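Local coordinates for protein urea carboxylase (Thermus thermophilus, PDB 3OEP) that is of uncertain function, being a fused homologue of the bacterial proteins KipI and KipA with cyclophilin-like domains, and may bind ATP, at residues A[234-248]-A[345-357]. Numbering follows the deposited sequence.
Sequences VVDGGRFLGGHLGLA and FLGSASPDLRGRI
V235 leans its CG1 on P351 CD where strand 233-235, an edge strand of its sheet, runs out into loop. The D236 carboxylate follows, with three donors on OD1: it takes the S348 hydroxyl on its syn lone pair (OG to OD1, 2.8 Å) and the S350 hydroxyl from above the carboxylate plane, and also closes an Asx turn with G238 N, while A349 N donates nearly straight (167°) to OD2. R239 then reaches the type I' turn F345-S348 and the residues just after it. With CG anti to the backbone N (chi1 -176°) and the chain kinked at chi3 (-70°), its guanidinium slides in with S348 CB over one face. NE and NH2 grip F345 O side-on (NE to O, 2.8 Å); NH1 and NH2 hold S350 O end-on (NH2 to O, 2.8 Å). A leucine in place of R239 would probably cost both carbonyls their guanidinium donors and leave the turn freer to shift. Farther on, L247 sets CD1 against L346 CD1 and CD2 against I357 CD1 (3.5 Å), and A248 N binds D352 OD2 (2.9 Å), which water 2 links to R239 NH1. Polar side chains thus tie the loop after the edge strand to turn-rich 345-357 without strand pairing.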
# COMPACT_ATOMS: atom_id res chain seq x y z
N VAL A 234 -11.90 7.11 -4.92
CA VAL A 234 -11.75 8.48 -4.45
C VAL A 234 -10.43 8.56 -3.68
O VAL A 234 -10.30 7.91 -2.64
CB VAL A 234 -12.91 8.91 -3.54
CG1 VAL A 234 -12.67 10.31 -2.99
CG2 VAL A 234 -14.23 8.85 -4.31
N VAL A 235 -9.48 9.32 -4.20
CA VAL A 235 -8.16 9.46 -3.56
C VAL A 235 -7.84 10.90 -3.20
O VAL A 235 -8.25 11.83 -3.91
CB VAL A 235 -7.04 8.90 -4.45
CG1 VAL A 235 -7.23 7.40 -4.69
CG2 VAL A 235 -6.95 9.65 -5.78
N ASP A 236 -7.10 11.09 -2.10
CA ASP A 236 -6.48 12.39 -1.79
C ASP A 236 -4.96 12.27 -1.97
O ASP A 236 -4.51 11.40 -2.72
CB ASP A 236 -6.91 12.91 -0.40
CG ASP A 236 -6.39 12.07 0.77
OD1 ASP A 236 -5.57 11.14 0.59
OD2 ASP A 236 -6.83 12.37 1.90
N GLY A 237 -4.17 13.12 -1.32
CA GLY A 237 -2.72 13.10 -1.51
C GLY A 237 -2.03 11.82 -1.06
O GLY A 237 -0.92 11.52 -1.52
N GLY A 238 -2.68 11.07 -0.18
CA GLY A 238 -2.13 9.82 0.35
C GLY A 238 -2.23 9.76 1.86
O GLY A 238 -2.59 10.75 2.51
N ARG A 239 -1.95 8.58 2.41
CA ARG A 239 -1.94 8.38 3.85
C ARG A 239 -0.48 8.31 4.28
O ARG A 239 0.28 7.48 3.78
CB ARG A 239 -2.66 7.09 4.23
CG ARG A 239 -2.76 6.87 5.73
CD ARG A 239 -3.77 5.79 6.11
NE ARG A 239 -5.15 6.22 5.86
CZ ARG A 239 -5.91 5.88 4.82
NH1 ARG A 239 -5.48 5.06 3.86
NH2 ARG A 239 -7.14 6.38 4.73
N PHE A 240 -0.12 9.19 5.20
CA PHE A 240 1.26 9.31 5.67
C PHE A 240 1.41 8.86 7.11
O PHE A 240 0.44 8.81 7.87
CB PHE A 240 1.72 10.76 5.50
CG PHE A 240 1.71 11.21 4.07
CD1 PHE A 240 0.59 11.83 3.53
CD2 PHE A 240 2.80 10.98 3.26
CE1 PHE A 240 0.57 12.23 2.21
CE2 PHE A 240 2.79 11.37 1.93
CZ PHE A 240 1.68 12.00 1.41
N LEU A 241 2.64 8.50 7.47
CA LEU A 241 3.01 8.12 8.84
C LEU A 241 2.24 6.89 9.33
O LEU A 241 2.01 6.73 10.53
CB LEU A 241 2.84 9.31 9.80
CG LEU A 241 3.66 10.56 9.43
CD1 LEU A 241 3.21 11.75 10.26
CD2 LEU A 241 5.15 10.32 9.60
N GLY A 242 1.86 6.02 8.40
CA GLY A 242 1.12 4.80 8.73
C GLY A 242 1.82 3.50 8.38
O GLY A 242 1.28 2.42 8.63
N GLY A 243 3.01 3.58 7.80
CA GLY A 243 3.74 2.38 7.38
C GLY A 243 4.08 1.43 8.52
O GLY A 243 4.15 0.22 8.33
N HIS A 244 4.29 1.99 9.71
CA HIS A 244 4.58 1.18 10.89
C HIS A 244 3.41 0.28 11.31
O HIS A 244 3.57 -0.62 12.14
CB HIS A 244 5.04 2.07 12.06
CG HIS A 244 3.95 2.91 12.65
ND1 HIS A 244 3.41 4.01 12.01
CD2 HIS A 244 3.30 2.81 13.84
CE1 HIS A 244 2.48 4.55 12.78
NE2 HIS A 244 2.39 3.85 13.89
N LEU A 245 2.23 0.54 10.75
CA LEU A 245 1.03 -0.26 11.00
C LEU A 245 0.66 -1.13 9.81
O LEU A 245 -0.32 -1.88 9.89
CB LEU A 245 -0.14 0.65 11.33
CG LEU A 245 0.04 1.59 12.52
CD1 LEU A 245 -1.09 2.62 12.53
CD2 LEU A 245 0.11 0.81 13.81
N GLY A 246 1.40 -1.02 8.71
CA GLY A 246 1.06 -1.74 7.49
C GLY A 246 0.18 -0.98 6.51
O GLY A 246 -0.31 -1.57 5.55
N LEU A 247 -0.04 0.31 6.76
CA LEU A 247 -0.92 1.11 5.92
C LEU A 247 -0.15 1.71 4.76
O LEU A 247 0.85 2.40 4.95
CB LEU A 247 -1.59 2.21 6.75
CG LEU A 247 -2.52 1.70 7.85
CD1 LEU A 247 -2.88 2.83 8.80
CD2 LEU A 247 -3.76 1.05 7.25
N ALA A 248 -0.61 1.41 3.54
CA ALA A 248 0.06 1.87 2.32
C ALA A 248 -0.08 3.38 2.15
O ALA A 248 -0.98 4.01 2.72
CB ALA A 248 -0.53 1.16 1.10
N PHE A 345 -9.54 8.57 7.51
CA PHE A 345 -9.11 7.53 8.44
C PHE A 345 -7.60 7.70 8.61
O PHE A 345 -6.85 7.62 7.64
CB PHE A 345 -9.44 6.14 7.91
CG PHE A 345 -8.91 5.02 8.78
CD1 PHE A 345 -9.60 4.62 9.91
CD2 PHE A 345 -7.72 4.38 8.45
CE1 PHE A 345 -9.11 3.58 10.70
CE2 PHE A 345 -7.23 3.35 9.23
CZ PHE A 345 -7.93 2.95 10.37
N LEU A 346 -7.18 7.95 9.85
CA LEU A 346 -5.78 8.23 10.18
C LEU A 346 -5.14 9.25 9.24
O LEU A 346 -4.07 9.01 8.67
CB LEU A 346 -4.98 6.92 10.26
CG LEU A 346 -5.46 5.93 11.33
CD1 LEU A 346 -4.64 4.65 11.30
CD2 LEU A 346 -5.41 6.54 12.74
N GLY A 347 -5.82 10.38 9.07
CA GLY A 347 -5.27 11.54 8.37
C GLY A 347 -5.55 11.62 6.88
O GLY A 347 -5.22 12.62 6.24
N SER A 348 -6.17 10.58 6.31
CA SER A 348 -6.37 10.53 4.86
C SER A 348 -7.71 9.93 4.46
O SER A 348 -8.22 9.03 5.12
CB SER A 348 -5.23 9.72 4.23
OG SER A 348 -5.44 9.49 2.85
N ALA A 349 -8.24 10.44 3.35
CA ALA A 349 -9.45 9.90 2.73
C ALA A 349 -9.13 8.83 1.68
O ALA A 349 -10.05 8.30 1.04
CB ALA A 349 -10.25 11.03 2.09
N SER A 350 -7.85 8.53 1.47
CA SER A 350 -7.47 7.56 0.44
C SER A 350 -7.75 6.13 0.90
O SER A 350 -7.60 5.80 2.08
CB SER A 350 -5.99 7.68 0.06
OG SER A 350 -5.75 8.84 -0.73
N PRO A 351 -8.15 5.27 -0.03
CA PRO A 351 -8.45 3.89 0.34
C PRO A 351 -7.20 3.06 0.61
O PRO A 351 -6.14 3.31 0.03
CB PRO A 351 -9.18 3.35 -0.89
CG PRO A 351 -8.69 4.16 -2.01
CD PRO A 351 -8.44 5.53 -1.45
N ASP A 352 -7.32 2.10 1.51
CA ASP A 352 -6.31 1.06 1.65
C ASP A 352 -7.06 -0.24 1.45
O ASP A 352 -7.59 -0.81 2.41
CB ASP A 352 -5.64 1.08 3.02
CG ASP A 352 -4.42 0.18 3.08
OD1 ASP A 352 -4.46 -0.94 2.52
OD2 ASP A 352 -3.40 0.59 3.67
N LEU A 353 -7.13 -0.69 0.21
CA LEU A 353 -7.98 -1.83 -0.14
C LEU A 353 -7.50 -3.11 0.54
O LEU A 353 -8.32 -3.94 0.95
CB LEU A 353 -8.08 -2.00 -1.66
CG LEU A 353 -8.63 -0.82 -2.46
CD1 LEU A 353 -8.72 -1.20 -3.94
CD2 LEU A 353 -9.99 -0.38 -1.93
N ARG A 354 -6.19 -3.27 0.69
CA ARG A 354 -5.62 -4.38 1.45
C ARG A 354 -6.17 -4.40 2.88
O ARG A 354 -6.50 -5.47 3.41
CB ARG A 354 -4.09 -4.29 1.47
CG ARG A 354 -3.40 -5.48 2.09
CD ARG A 354 -1.88 -5.39 2.03
NE ARG A 354 -1.37 -5.42 0.65
CZ ARG A 354 -0.91 -4.38 -0.04
NH1 ARG A 354 -0.49 -4.57 -1.29
NH2 ARG A 354 -0.86 -3.16 0.48
N GLY A 355 -6.28 -3.23 3.50
CA GLY A 355 -6.80 -3.10 4.86
C GLY A 355 -8.31 -2.93 4.98
O GLY A 355 -8.81 -2.69 6.08
N ARG A 356 -9.02 -3.05 3.86
CA ARG A 356 -10.47 -2.81 3.81
C ARG A 356 -10.85 -1.44 4.38
O ARG A 356 -11.85 -1.29 5.09
CB ARG A 356 -11.23 -3.95 4.48
CG ARG A 356 -10.97 -5.30 3.82
CD ARG A 356 -11.79 -6.42 4.43
NE ARG A 356 -11.55 -7.69 3.75
CZ ARG A 356 -12.13 -8.84 4.07
NH1 ARG A 356 -12.99 -8.92 5.07
NH2 ARG A 356 -11.83 -9.94 3.37
N ILE A 357 -10.03 -0.44 4.06
CA ILE A 357 -10.31 0.95 4.39
C ILE A 357 -10.77 1.58 3.07
O ILE A 357 -10.00 1.65 2.10
CB ILE A 357 -9.08 1.65 4.96
CG1 ILE A 357 -8.66 1.02 6.29
CG2 ILE A 357 -9.34 3.15 5.15
CD1 ILE A 357 -7.22 1.26 6.65
O HOH W 1 -11.73 6.90 -0.56
O HOH W 2 -3.25 3.28 3.82
O HOH W 3 -2.16 10.77 6.39
O HOH W 4 -1.69 7.30 9.03
O HOH W 5 -1.80 -2.03 3.02